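Local atomic coordinates of adenylate kinase (Cryptosporidium parvum Iowa II, PDB entry 3BE4), a protein that probably transfers a phosphoryl group between ATP and AMP, as adenylate kinases do, and here holds the two-substrate analogue bis(adenosine)-5'-pentaphosphate. Residues N169-A172 with V173-L177; D178-H181 with K182-P186; R93-P96 with Q97-L101. All coordinates share one frame; numbering follows the deposited sequence.

Interaction 1: N169-A172 with V173-L177; sequences NAEA and VKVRL. With AP5 (bis(adenosine)-5'-pentaphosphate), chain C.
The guanidinium of Arg176, whose aliphatic stem lies against Ala172, turns an edge to the ligand: O2B of bis(adenosine)-5'-pentaphosphate sits in the guanidinium plane, bonded by both NE and NH2. Arg176 NH2 to O2B of the ligand is 2.6 Å, a close grip on one phosphate oxygen. The setting is the first two turns of helix 170-184, closed by an asparagine N-cap. Asn169 OD1 accepts from Ala172 N at 2.8 Å, with the donor standing above the carbonyl plane, 46° out of it. Asparagine suits this place because its short amide can fold back on the first turn, while its ND2 bonds to Asp166 O. Regular helical bonds follow, among them Arg176 N to Ala172 O.

On the solvent side Glu171 and Lys174 do not touch by their charges. In one of the two conformers of Glu171 a water links them, donating a hydrogen bond to OE1 and accepting one from Lys174 NZ, a bridge that stays doubtful for the other conformer.

Asp168 forms a salt bridge with Arg176 NH1, so the guanidinium is held from protein and ligand alike, as befits an arginine among phosphates. The chain behind it bends at chi2 and chi3: Arg176 CD lies against the Ala172 carbonyl, 3.2 Å from Ala172 O, whereas Ala172 CB comes no nearer than 4.5 Å to Arg176 CD.

Interaction 2: D178-H181 with K182-P186; sequences DVFH and KQTAP
Asp178 and Lys182 stand one turn apart on the last turns of helix 170-184, and their torsions bring opposite charges together. Asp178 has CG anti to the backbone N (chi1 -170°), which directs its carboxylate along the helix surface, while Lys182 runs back over the same turn and bends only at its last torsion (chi4 28°). That bend sets Lys182 NZ 3.1 Å from Asp178 OD1, on the syn side of the carboxylate and somewhat out of its plane, in a salt bridge. Long, flexible lysine can span the turn while its methylenes lie over Asp178 O and OD2.

On the buried side, the Phe180 ring reaches forward to Thr184, whose side chain crosses it at about a right angle. Thr184 CB lies 3.4 Å from Phe180 CD1, and CG2 rests near CD1 and CE1. The branched threonine thus offers carbon to the ring and keeps OG1 for Arg93 O, which it hydrogen-bonds. His181, next to Phe180, lays one ring face under Phe180 CD2, and its NE2 bonds Asp122 at the start of helix 122-130.

The helix widens here into a pi-type turn: Phe180 O accepts from both Thr184 N and Ala185 N, each at 2.9 Å, the second nearly in line with the carbonyl.

One water donates to Asp178 O at 2.9 Å and to Asp178 OD1 at 2.6 Å, and accepts from Lys182 NZ. With ammonium and water both at OD1, the carboxylate is probably stabilised in its charged form.

Interaction 3: R93-P96 with Q97-L101; sequences RTIP and QAEGL. With AP5 (bis(adenosine)-5'-pentaphosphate), chain C.
Gln97 OE1 is gripped from two directions: Arg93 N donates to it at 2.9 Å from above the amide plane, and N6A of the ligand's adenine donates to it at 3.0 Å. The same amide returns the bond, Gln97 NE2 donating a hydrogen bond to N1A of the ligand at 3.0 Å. Glutamine suits the place because its amide both accepts and donates, matching the amino group and ring nitrogen of adenine, a pairing consistent with the AMP site of adenylate kinases. Asp66 OD1 accepts a further NE2 bond, which fixes the flip of the amide. The chain leaves its helix extended beyond CG, so the amide reaches the base edge.

Thr94 is the N-cap of helix 95-108. With OG1 between the backbone N and the carbonyl carbon (chi1 63°), it turns inward to accept from Gln97 N at 3.1 Å; Asp66 also bonds OG1. Pro96 fits the first turn, where its missing N-H costs no helical bond, and its carbonyl receives Gly100 N. Across this turn Ile95 CG2 packs near Glu99 OE2, at 3.7 Å.

Arg93, just before the cap, meets both the adenine and the phosphates of one half of the ligand. Its chain runs over the base: Arg93 NE lies 3.3 Å from C5A of the ligand, and a guanidinium face lies against the adenine, offset toward the rim. Gly90 O takes a bond from NE, steadying the rotation of the group. Beyond it, NH1 and NH2 both bond one phosphate oxygen, and Arg93 NH1 to O1B of the ligand is 2.9 Å.

How the interactions relate
Following the chain, interaction 3 comes first, closing the turn that leads from the loop after strand 86-89 into helix 95-108. Interactions 1 and 2 follow much later, in series on helix 170-184: the first at its N-terminal cap, the second at its C-terminal end, where the chain turns toward helix 186-192. None nests within or crosses another. Interactions 1 and 3 do not touch, their centres about 22 Å apart, yet they reach the same bis(adenosine)-5'-pentaphosphate. Interaction 2 joins directly to interaction 3, where Gln183 OE1 packs 3.9 Å from Thr94 CG2, so the far end of helix 170-184 abuts the start of helix 95-108.

Interaction 1: N169-A172 with V173-L177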
loop_
_atom_site.group_PDB
_atom_site.type_symbol
_atom_site.label_atom_id
_atom_site.label_comp_id
_atom_site.label_asym_id
_atom_site.label_seq_id
_atom_site.Cartn_x
_atom_site.Cartn_y
_atom_site.Cartn_z
ATOM N N ASN A 169 -1.194 -9.339 -14.574
ATOM C CA ASN A 169 -1.768 -9.924 -15.800
ATOM C C ASN A 169 -3.275 -9.508 -15.829
ATOM O O ASN A 169 -3.866 -9.136 -14.782
ATOM C CB ASN A 169 -1.626 -11.438 -15.696
ATOM C CG ASN A 169 -2.422 -12.040 -14.487
ATOM O OD1 ASN A 169 -3.706 -12.370 -14.572
ATOM N ND2 ASN A 169 -1.743 -12.255 -13.359
ATOM N N ALA A 170 -3.887 -9.556 -17.029
ATOM C CA ALA A 170 -5.202 -8.932 -17.229
ATOM C C ALA A 170 -6.263 -9.549 -16.317
ATOM O O ALA A 170 -7.041 -8.785 -15.708
ATOM C CB ALA A 170 -5.675 -9.140 -18.714
ATOM N N GLU A 171 -6.300 -10.882 -16.178
ATOM C CA GLU A 171 -7.382 -11.460 -15.350
ATOM C C GLU A 171 -7.215 -11.094 -13.877
ATOM O O GLU A 171 -8.180 -10.730 -13.177
ATOM C CB GLU A 171 -7.409 -12.969 -15.454
ATOM C CG GLU A 171 -8.597 -13.613 -14.764
ATOM C CD GLU A 171 -9.969 -12.905 -15.053
ATOM O OE1 GLU A 171 -10.482 -12.854 -16.239
ATOM O OE2 GLU A 171 -10.491 -12.346 -14.052
ATOM N N ALA A 172 -5.951 -11.163 -13.363
ATOM C CA ALA A 172 -5.768 -10.724 -11.955
ATOM C C ALA A 172 -6.081 -9.233 -11.704
ATOM O O ALA A 172 -6.495 -8.852 -10.608
ATOM C CB ALA A 172 -4.232 -10.955 -11.563
ATOM N N VAL A 173 -5.781 -8.382 -12.690
ATOM C CA VAL A 173 -6.172 -6.918 -12.527
ATOM C C VAL A 173 -7.642 -6.798 -12.348
ATOM O O VAL A 173 -8.113 -6.082 -11.489
ATOM C CB VAL A 173 -5.671 -6.050 -13.657
ATOM C CG1 VAL A 173 -6.247 -4.690 -13.621
ATOM C CG2 VAL A 173 -4.117 -6.016 -13.604
ATOM N N LYS A 174 -8.374 -7.576 -13.164
ATOM C CA LYS A 174 -9.878 -7.596 -12.982
ATOM C C LYS A 174 -10.303 -8.089 -11.624
ATOM O O LYS A 174 -11.153 -7.434 -10.999
ATOM C CB LYS A 174 -10.458 -8.487 -14.100
ATOM C CG LYS A 174 -12.031 -8.358 -14.206
ATOM C CD LYS A 174 -12.565 -9.343 -15.274
ATOM C CE LYS A 174 -14.079 -9.279 -15.397
ATOM N NZ LYS A 174 -14.529 -10.394 -16.378
ATOM N N VAL A 175 -9.732 -9.165 -11.152
ATOM C CA VAL A 175 -9.971 -9.680 -9.749
ATOM C C VAL A 175 -9.659 -8.620 -8.715
ATOM O O VAL A 175 -10.491 -8.313 -7.877
ATOM C CB VAL A 175 -9.301 -10.975 -9.500
ATOM C CG1 VAL A 175 -9.629 -11.463 -8.131
ATOM C CG2 VAL A 175 -9.839 -11.953 -10.540
ATOM N N ARG A 176 -8.439 -8.017 -8.823
ATOM C CA ARG A 176 -8.027 -7.055 -7.865
ATOM C C ARG A 176 -8.996 -5.892 -7.739
ATOM O O ARG A 176 -9.347 -5.453 -6.617
ATOM C CB ARG A 176 -6.581 -6.464 -8.197
ATOM C CG ARG A 176 -5.492 -7.482 -7.832
ATOM C CD ARG A 176 -4.305 -7.434 -8.786
ATOM N NE ARG A 176 -3.524 -6.225 -8.427
ATOM C CZ ARG A 176 -2.534 -5.796 -9.237
ATOM N NH1 ARG A 176 -2.272 -6.386 -10.435
ATOM N NH2 ARG A 176 -1.843 -4.657 -8.907
ATOM N N LEU A 177 -9.428 -5.354 -8.898
ATOM C CA LEU A 177 -10.412 -4.282 -8.879
ATOM C C LEU A 177 -11.770 -4.785 -8.286
ATOM O O LEU A 177 -12.378 -4.061 -7.484
ATOM C CB LEU A 177 -10.577 -3.737 -10.266
ATOM C CG LEU A 177 -9.377 -2.795 -10.580
ATOM C CD1 LEU A 177 -9.411 -2.494 -12.091
ATOM C CD2 LEU A 177 -9.490 -1.557 -9.797
HETATM P PA AP5 C . -0.088 -5.019 -3.326
HETATM O O1A AP5 C . 1.411 -5.201 -3.615
HETATM O O2A AP5 C . -0.514 -4.039 -2.336
HETATM O O3A AP5 C . -0.849 -4.753 -4.710
HETATM P PB AP5 C . -2.192 -3.966 -5.029
HETATM O O1B AP5 C . -3.091 -3.972 -3.890
HETATM O O2B AP5 C . -2.661 -4.458 -6.404
HETATM O O3B AP5 C . -1.558 -2.417 -5.188
HETATM P PG AP5 C . -0.288 -1.940 -5.970
HETATM O O1G AP5 C . -0.359 -2.503 -7.348
HETATM O O2G AP5 C . 0.874 -2.229 -5.111
HETATM O O3G AP5 C . -0.679 -0.409 -5.993
HETATM P PD AP5 C . -0.042 0.946 -5.345
HETATM O O1D AP5 C . 1.075 0.556 -4.476
HETATM O O2D AP5 C . -1.194 1.712 -4.841
HETATM O O3D AP5 C . 0.450 1.727 -6.652
HETATM P PE AP5 C . 1.947 2.019 -7.114
HETATM O O1E AP5 C . 2.643 0.771 -7.244
HETATM O O2E AP5 C . 2.584 3.107 -6.273
HETATM O O5F AP5 C . -0.782 -6.386 -2.874
HETATM C C5F AP5 C . -0.341 -7.509 -3.653
HETATM C C4F AP5 C . -1.461 -8.597 -3.378
HETATM O O4F AP5 C . -1.149 -9.189 -2.140
HETATM C C3F AP5 C . -2.876 -8.170 -3.281
HETATM O O3F AP5 C . -3.482 -8.053 -4.550
HETATM C C2F AP5 C . -3.398 -9.392 -2.498
HETATM O O2F AP5 C . -3.383 -10.609 -3.341
HETATM C C1F AP5 C . -2.340 -9.587 -1.427
HETATM N N9A AP5 C . -2.598 -8.733 -0.298
HETATM C C8A AP5 C . -1.787 -7.614 0.037
HETATM N N7A AP5 C . -2.251 -7.029 1.129
HETATM C C5A AP5 C . -3.353 -7.791 1.567
HETATM C C6A AP5 C . -4.165 -7.671 2.678
HETATM N N6A AP5 C . -4.221 -6.673 3.567
HETATM N N1A AP5 C . -5.176 -8.661 2.759
HETATM C C2A AP5 C . -5.190 -9.641 1.882
HETATM N N3A AP5 C . -4.413 -9.804 0.789
HETATM C C4A AP5 C . -3.383 -8.845 0.684
HETATM O O5J AP5 C . 1.671 2.717 -8.494
HETATM C C5J AP5 C . 1.191 1.900 -9.671
HETATM C C4J AP5 C . 1.813 2.588 -10.905
HETATM O O4J AP5 C . 1.376 3.942 -11.128
HETATM C C3J AP5 C . 3.343 2.525 -10.890
HETATM O O3J AP5 C . 3.812 2.293 -12.201
HETATM C C2J AP5 C . 3.592 3.958 -10.537
HETATM O O2J AP5 C . 4.845 4.398 -11.042
HETATM C C1J AP5 C . 2.622 4.821 -11.217
HETATM N N9B AP5 C . 2.182 6.041 -10.613
HETATM C C8B AP5 C . 2.092 6.318 -9.250
HETATM N N7B AP5 C . 1.568 7.550 -9.110
HETATM C C5B AP5 C . 1.330 8.068 -10.360
HETATM C C6B AP5 C . 0.640 9.229 -10.831
HETATM N N6B AP5 C . 0.193 10.132 -9.959
HETATM N N1B AP5 C . 0.530 9.406 -12.177
HETATM C C2B AP5 C . 0.945 8.394 -13.057
HETATM N N3B AP5 C . 1.526 7.220 -12.662
HETATM C C4B AP5 C . 1.635 7.004 -11.300
HETATM O O HOH W 1 -13.036 -12.572 -16.853
#

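Interaction 2: D178-H181 with K182-P186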
loop_
_atom_site.group_PDB
_atom_site.type_symbol
_atom_site.label_atom_id
_atom_site.label_comp_id
_atom_site.label_asym_id
_atom_site.label_seq_id
_atom_site.Cartn_x
_atom_site.Cartn_y
_atom_site.Cartn_z
ATOM N N ASP A 178 -12.200 -5.962 -8.685
ATOM C CA ASP A 178 -13.532 -6.425 -8.233
ATOM C C ASP A 178 -13.550 -6.582 -6.713
ATOM O O ASP A 178 -14.489 -6.100 -5.975
ATOM C CB ASP A 178 -13.803 -7.758 -8.879
ATOM C CG ASP A 178 -15.248 -8.195 -8.679
ATOM O OD1 ASP A 178 -16.113 -7.346 -8.884
ATOM O OD2 ASP A 178 -15.496 -9.357 -8.236
ATOM N N VAL A 179 -12.525 -7.276 -6.178
ATOM C CA VAL A 179 -12.509 -7.513 -4.687
ATOM C C VAL A 179 -12.282 -6.176 -3.951
ATOM O O VAL A 179 -12.796 -5.959 -2.824
ATOM C CB VAL A 179 -11.525 -8.616 -4.261
ATOM C CG1 VAL A 179 -11.827 -9.943 -5.067
ATOM C CG2 VAL A 179 -10.087 -8.251 -4.682
ATOM N N PHE A 180 -11.480 -5.265 -4.555
ATOM C CA PHE A 180 -11.385 -3.925 -3.966
ATOM C C PHE A 180 -12.756 -3.199 -3.839
ATOM O O PHE A 180 -13.103 -2.778 -2.740
ATOM C CB PHE A 180 -10.501 -3.012 -4.810
ATOM C CG PHE A 180 -10.616 -1.573 -4.379
ATOM C CD1 PHE A 180 -9.952 -1.117 -3.200
ATOM C CD2 PHE A 180 -11.331 -0.654 -5.118
ATOM C CE1 PHE A 180 -10.096 0.192 -2.752
ATOM C CE2 PHE A 180 -11.360 0.717 -4.714
ATOM C CZ PHE A 180 -10.830 1.082 -3.495
ATOM N N HIS A 181 -13.609 -3.249 -4.892
ATOM C CA HIS A 181 -14.893 -2.544 -4.785
ATOM C C HIS A 181 -15.832 -3.267 -3.805
ATOM O O HIS A 181 -16.546 -2.553 -3.075
ATOM C CB HIS A 181 -15.447 -2.451 -6.204
ATOM C CG HIS A 181 -14.737 -1.411 -7.036
ATOM N ND1 HIS A 181 -14.733 -0.086 -6.688
ATOM C CD2 HIS A 181 -14.047 -1.499 -8.204
ATOM C CE1 HIS A 181 -14.080 0.617 -7.598
ATOM N NE2 HIS A 181 -13.673 -0.217 -8.539
ATOM N N LYS A 182 -15.798 -4.610 -3.787
ATOM C CA LYS A 182 -16.684 -5.372 -2.893
ATOM C C LYS A 182 -16.276 -5.287 -1.413
ATOM O O LYS A 182 -17.119 -5.129 -0.470
ATOM C CB LYS A 182 -16.720 -6.833 -3.344
ATOM C CG LYS A 182 -17.560 -6.977 -4.614
ATOM C CD LYS A 182 -17.480 -8.477 -5.162
ATOM C CE LYS A 182 -18.419 -8.794 -6.413
ATOM N NZ LYS A 182 -18.746 -7.666 -7.315
ATOM N N GLN A 183 -14.991 -5.463 -1.119
ATOM C CA GLN A 183 -14.483 -5.711 0.249
ATOM C C GLN A 183 -13.732 -4.562 0.855
ATOM O O GLN A 183 -13.763 -4.405 2.100
ATOM C CB GLN A 183 -13.621 -6.989 0.286
ATOM C CG GLN A 183 -14.535 -8.194 0.150
ATOM C CD GLN A 183 -13.841 -9.506 0.200
ATOM O OE1 GLN A 183 -13.326 -9.931 1.233
ATOM N NE2 GLN A 183 -13.839 -10.188 -0.927
ATOM N N THR A 184 -13.012 -3.791 0.018
ATOM C CA THR A 184 -12.108 -2.746 0.571
ATOM C C THR A 184 -12.821 -1.426 0.620
ATOM O O THR A 184 -12.685 -0.720 1.575
ATOM C CB THR A 184 -10.863 -2.660 -0.298
ATOM O OG1 THR A 184 -10.272 -3.957 -0.333
ATOM C CG2 THR A 184 -9.866 -1.613 0.343
ATOM N N ALA A 185 -13.550 -1.064 -0.445
ATOM C CA ALA A 185 -14.244 0.208 -0.501
ATOM C C ALA A 185 -15.141 0.577 0.728
ATOM O O ALA A 185 -15.151 1.770 1.097
ATOM C CB ALA A 185 -14.987 0.306 -1.782
ATOM N N PRO A 186 -15.786 -0.406 1.381
ATOM C CA PRO A 186 -16.529 -0.201 2.662
ATOM C C PRO A 186 -15.745 0.395 3.811
ATOM O O PRO A 186 -16.328 0.938 4.775
ATOM C CB PRO A 186 -16.895 -1.620 3.086
ATOM C CG PRO A 186 -17.170 -2.308 1.813
ATOM C CD PRO A 186 -15.977 -1.824 0.943
HETATM O O HOH W 2 -16.898 -5.289 -7.464
#

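Interaction 3: R93-P96 with Q97-L101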
loop_
_atom_site.group_PDB
_atom_site.type_symbol
_atom_site.label_atom_id
_atom_site.label_comp_id
_atom_site.label_asym_id
_atom_site.label_seq_id
_atom_site.Cartn_x
_atom_site.Cartn_y
_atom_site.Cartn_z
ATOM N N ARG A 93 -7.637 -4.181 4.275
ATOM C CA ARG A 93 -8.346 -4.086 3.040
ATOM C C ARG A 93 -9.671 -4.839 3.190
ATOM O O ARG A 93 -10.389 -4.950 2.233
ATOM C CB ARG A 93 -7.354 -4.383 1.776
ATOM C CG ARG A 93 -6.911 -5.736 1.672
ATOM C CD ARG A 93 -6.369 -5.873 0.267
ATOM N NE ARG A 93 -4.989 -5.304 0.155
ATOM C CZ ARG A 93 -4.420 -5.114 -1.029
ATOM N NH1 ARG A 93 -5.027 -5.305 -2.209
ATOM N NH2 ARG A 93 -3.121 -4.696 -0.995
ATOM N N THR A 94 -10.024 -5.294 4.412
ATOM C CA THR A 94 -11.351 -5.848 4.692
ATOM C C THR A 94 -11.753 -5.291 6.078
ATOM O O THR A 94 -10.920 -4.840 6.870
ATOM C CB THR A 94 -11.374 -7.386 4.817
ATOM O OG1 THR A 94 -10.544 -7.777 5.964
ATOM C CG2 THR A 94 -10.894 -8.047 3.573
ATOM N N ILE A 95 -13.033 -5.390 6.397
ATOM C CA ILE A 95 -13.528 -4.952 7.655
ATOM C C ILE A 95 -12.918 -5.811 8.795
ATOM O O ILE A 95 -12.509 -5.161 9.754
ATOM C CB ILE A 95 -15.152 -4.978 7.682
ATOM C CG1 ILE A 95 -15.670 -3.969 6.701
ATOM C CG2 ILE A 95 -15.609 -4.637 9.077
ATOM C CD1 ILE A 95 -15.293 -2.504 7.131
ATOM N N PRO A 96 -12.859 -7.181 8.736
ATOM C CA PRO A 96 -12.135 -7.925 9.805
ATOM C C PRO A 96 -10.701 -7.486 10.013
ATOM O O PRO A 96 -10.240 -7.421 11.138
ATOM C CB PRO A 96 -12.273 -9.417 9.440
ATOM C CG PRO A 96 -13.575 -9.379 8.605
ATOM C CD PRO A 96 -13.574 -8.112 7.802
ATOM N N GLN A 97 -10.054 -7.055 8.943
ATOM C CA GLN A 97 -8.633 -6.496 9.176
ATOM C C GLN A 97 -8.661 -5.184 9.880
ATOM O O GLN A 97 -7.760 -4.937 10.667
ATOM C CB GLN A 97 -7.984 -6.332 7.835
ATOM C CG GLN A 97 -7.660 -7.697 7.226
ATOM C CD GLN A 97 -7.014 -7.583 5.803
ATOM O OE1 GLN A 97 -6.484 -6.519 5.484
ATOM N NE2 GLN A 97 -7.175 -8.638 4.938
ATOM N N ALA A 98 -9.621 -4.309 9.555
ATOM C CA ALA A 98 -9.755 -2.990 10.247
ATOM C C ALA A 98 -10.033 -3.213 11.769
ATOM O O ALA A 98 -9.474 -2.528 12.614
ATOM C CB ALA A 98 -10.898 -2.141 9.645
ATOM N N GLU A 99 -10.941 -4.135 12.032
ATOM C CA GLU A 99 -11.270 -4.428 13.456
ATOM C C GLU A 99 -10.029 -5.028 14.142
ATOM O O GLU A 99 -9.826 -4.787 15.348
ATOM C CB GLU A 99 -12.485 -5.395 13.518
ATOM C CG GLU A 99 -13.755 -4.787 12.897
ATOM C CD GLU A 99 -14.867 -5.777 12.715
ATOM O OE1 GLU A 99 -14.603 -7.007 12.462
ATOM O OE2 GLU A 99 -16.033 -5.254 12.750
ATOM N N GLY A 100 -9.280 -5.887 13.430
ATOM C CA GLY A 100 -8.119 -6.566 14.000
ATOM C C GLY A 100 -7.097 -5.483 14.271
ATOM O O GLY A 100 -6.480 -5.475 15.308
ATOM N N LEU A 101 -6.908 -4.545 13.339
ATOM C CA LEU A 101 -6.008 -3.426 13.617
ATOM C C LEU A 101 -6.420 -2.539 14.829
ATOM O O LEU A 101 -5.530 -2.143 15.632
ATOM C CB LEU A 101 -5.871 -2.498 12.364
ATOM C CG LEU A 101 -4.920 -1.235 12.548
ATOM C CD1 LEU A 101 -3.490 -1.667 12.887
ATOM C CD2 LEU A 101 -5.016 -0.371 11.301
HETATM P PA AP5 C . -0.088 -5.019 -3.326
HETATM O O1A AP5 C . 1.411 -5.201 -3.615
HETATM O O2A AP5 C . -0.514 -4.039 -2.336
HETATM O O3A AP5 C . -0.849 -4.753 -4.710
HETATM P PB AP5 C . -2.192 -3.966 -5.029
HETATM O O1B AP5 C . -3.091 -3.972 -3.890
HETATM O O2B AP5 C . -2.661 -4.458 -6.404
HETATM O O3B AP5 C . -1.558 -2.417 -5.188
HETATM P PG AP5 C . -0.288 -1.940 -5.970
HETATM O O1G AP5 C . -0.359 -2.503 -7.348
HETATM O O2G AP5 C . 0.874 -2.229 -5.111
HETATM O O3G AP5 C . -0.679 -0.409 -5.993
HETATM P PD AP5 C . -0.042 0.946 -5.345
HETATM O O1D AP5 C . 1.075 0.556 -4.476
HETATM O O2D AP5 C . -1.194 1.712 -4.841
HETATM O O3D AP5 C . 0.450 1.727 -6.652
HETATM P PE AP5 C . 1.947 2.019 -7.114
HETATM O O1E AP5 C . 2.643 0.771 -7.244
HETATM O O2E AP5 C . 2.584 3.107 -6.273
HETATM O O5F AP5 C . -0.782 -6.386 -2.874
HETATM C C5F AP5 C . -0.341 -7.509 -3.653
HETATM C C4F AP5 C . -1.461 -8.597 -3.378
HETATM O O4F AP5 C . -1.149 -9.189 -2.140
HETATM C C3F AP5 C . -2.876 -8.170 -3.281
HETATM O O3F AP5 C . -3.482 -8.053 -4.550
HETATM C C2F AP5 C . -3.398 -9.392 -2.498
HETATM O O2F AP5 C . -3.383 -10.609 -3.341
HETATM C C1F AP5 C . -2.340 -9.587 -1.427
HETATM N N9A AP5 C . -2.598 -8.733 -0.298
HETATM C C8A AP5 C . -1.787 -7.614 0.037
HETATM N N7A AP5 C . -2.251 -7.029 1.129
HETATM C C5A AP5 C . -3.353 -7.791 1.567
HETATM C C6A AP5 C . -4.165 -7.671 2.678
HETATM N N6A AP5 C . -4.221 -6.673 3.567
HETATM N N1A AP5 C . -5.176 -8.661 2.759
HETATM C C2A AP5 C . -5.190 -9.641 1.882
HETATM N N3A AP5 C . -4.413 -9.804 0.789
HETATM C C4A AP5 C . -3.383 -8.845 0.684
HETATM O O5J AP5 C . 1.671 2.717 -8.494
HETATM C C5J AP5 C . 1.191 1.900 -9.671
HETATM C C4J AP5 C . 1.813 2.588 -10.905
HETATM O O4J AP5 C . 1.376 3.942 -11.128
HETATM C C3J AP5 C . 3.343 2.525 -10.890
HETATM O O3J AP5 C . 3.812 2.293 -12.201
HETATM C C2J AP5 C . 3.592 3.958 -10.537
HETATM O O2J AP5 C . 4.845 4.398 -11.042
HETATM C C1J AP5 C . 2.622 4.821 -11.217
HETATM N N9B AP5 C . 2.182 6.041 -10.613
HETATM C C8B AP5 C . 2.092 6.318 -9.250
HETATM N N7B AP5 C . 1.568 7.550 -9.110
HETATM C C5B AP5 C . 1.330 8.068 -10.360
HETATM C C6B AP5 C . 0.640 9.229 -10.831
HETATM N N6B AP5 C . 0.193 10.132 -9.959
HETATM N N1B AP5 C . 0.530 9.406 -12.177
HETATM C C2B AP5 C . 0.945 8.394 -13.057
HETATM N N3B AP5 C . 1.526 7.220 -12.662
HETATM C C4B AP5 C . 1.635 7.004 -11.300
#